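Local coordinates for lipoprotein (Bacteroides vulgatus, PDB 3U6G) that is of unknown function but has an immunoglobulin-like fold, belongs to the DUF4425 family and may bind calcium as C2- and PLAT-like relatives do, at the interface of chains A and B. Residues are numbered along the deposited sequence; one frame, centred on the assembly and turned at random. Chains: chain A/B, uncharacterized protein DUF4425.

The interface of chains A and B. Residues chain A 2, 5, 70, 124; chain B 114, 116-118.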
# COMPACT_ATOMS: atom_id res chain seq x y z
N ALA A 2 12.28 -5.69 14.50
CA ALA A 2 13.35 -5.61 13.45
C ALA A 2 13.73 -7.00 12.93
O ALA A 2 14.13 -7.14 11.77
CB ALA A 2 14.58 -4.88 13.98
N PHE A 5 12.13 -8.42 9.68
CA PHE A 5 12.52 -7.85 8.40
C PHE A 5 13.89 -8.38 7.99
O PHE A 5 14.77 -8.63 8.82
CB PHE A 5 12.54 -6.32 8.50
CG PHE A 5 11.24 -5.73 8.96
CD1 PHE A 5 11.00 -5.52 10.31
CD2 PHE A 5 10.26 -5.39 8.05
CE1 PHE A 5 9.80 -4.98 10.74
CE2 PHE A 5 9.06 -4.87 8.46
CZ PHE A 5 8.83 -4.65 9.82
N PHE A 70 14.08 -3.57 2.96
CA PHE A 70 13.80 -4.46 4.09
C PHE A 70 12.32 -4.77 4.22
O PHE A 70 11.93 -5.53 5.09
CB PHE A 70 14.38 -3.94 5.41
CG PHE A 70 13.88 -2.59 5.81
CD1 PHE A 70 12.58 -2.43 6.27
CD2 PHE A 70 14.69 -1.47 5.74
CE1 PHE A 70 12.10 -1.19 6.66
CE2 PHE A 70 14.22 -0.23 6.14
CZ PHE A 70 12.91 -0.09 6.56
N LYS A 124 7.01 -8.79 5.24
CA LYS A 124 7.31 -8.91 6.67
C LYS A 124 6.89 -10.28 7.19
O LYS A 124 5.81 -10.77 6.85
CB LYS A 124 6.57 -7.81 7.45
CG LYS A 124 6.73 -7.87 8.96
CD LYS A 124 5.84 -6.84 9.66
CE LYS A 124 5.80 -7.09 11.16
NZ LYS A 124 5.17 -5.94 11.89
N THR B 114 18.22 -1.55 16.82
CA THR B 114 17.59 -1.08 15.60
C THR B 114 16.08 -1.21 15.74
O THR B 114 15.59 -2.26 16.19
CB THR B 114 18.05 -1.90 14.38
OG1 THR B 114 19.48 -2.00 14.39
CG2 THR B 114 17.58 -1.25 13.07
N ILE B 116 12.57 -1.17 13.65
CA ILE B 116 11.86 -1.23 12.36
C ILE B 116 10.43 -1.65 12.66
O ILE B 116 10.20 -2.70 13.26
CB ILE B 116 12.45 -2.23 11.36
CG1 ILE B 116 13.95 -2.04 11.18
CG2 ILE B 116 11.73 -2.09 10.00
CD1 ILE B 116 14.63 -3.11 10.30
N GLU B 117 9.48 -0.82 12.24
CA GLU B 117 8.06 -1.13 12.42
C GLU B 117 7.33 -0.68 11.18
O GLU B 117 7.79 0.22 10.49
CB GLU B 117 7.50 -0.39 13.64
CG GLU B 117 8.23 -0.66 14.97
CD GLU B 117 8.01 -2.06 15.52
OE1 GLU B 117 7.00 -2.70 15.16
OE2 GLU B 117 8.85 -2.52 16.34
N THR B 118 6.17 -1.29 10.92
CA THR B 118 5.36 -0.90 9.79
C THR B 118 3.91 -0.70 10.23
O THR B 118 3.48 -1.17 11.29
CB THR B 118 5.42 -1.94 8.66
OG1 THR B 118 5.00 -3.21 9.17
CG2 THR B 118 6.86 -2.03 8.10
O HOH W 1 5.60 -3.45 12.82
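Loop residues of chain A, with A:Phe5 extended (phi/psi -117/143°), lie against the start of strand 115-123 of chain B, whose B:Ile116 and B:Thr118 both have beta backbone torsions. This patch of the two-fold interface between immunoglobulin-like DUF4425 domains recurs with the chains exchanged; the dimer may or may not form outside the crystal. B:Ile116 carries the apolar contact. Its CG2 methyl sits over one face of the A:Phe5 ring, 3.6 Å from the centroid and displaced toward the rim, in a CH-pi contact, as the two side chains pass in opposite directions. With CG2 anti to the backbone N of B:Ile116, the same methyl also meets the rim of A:Phe70, CE1 to CG2 at 3.5 Å, and sits in the angle between the two rings. A:Ala2 extends the apolar surface: its CB approaches CG1 of B:Ile116 at 4.0 Å. Farther along the strand, the far end of the A:Phe5 ring, at CE2 and CZ, meets the B:Thr118 methyl tip to tip, the methyl set off the ring plane; CE2 to CG2 is 3.6 Å. An alanine in place of A:Phe5 would probably strip the B:Thr118 methyl of its aromatic neighbour, leave the B:Ile116 methyl with A:Phe70 but no ring face beneath it, and open a gap between the chains. The polar link runs through water 1. A:Lys124 slides past B:Thr118 with its chain extended (CG anti to the backbone N, chi1 177°), bringing NZ to 2.7 Å from the water. On the far side the water lies 2.8 Å from carboxylate OE1 of B:Glu117 and 2.9 Å from the backbone N of B:Thr118, whose N-H points nearly straight at it. The water thus bridges lysine and glutamate, whose opposite charges would probably still attract although NZ and OE1 stand 5.0 Å apart.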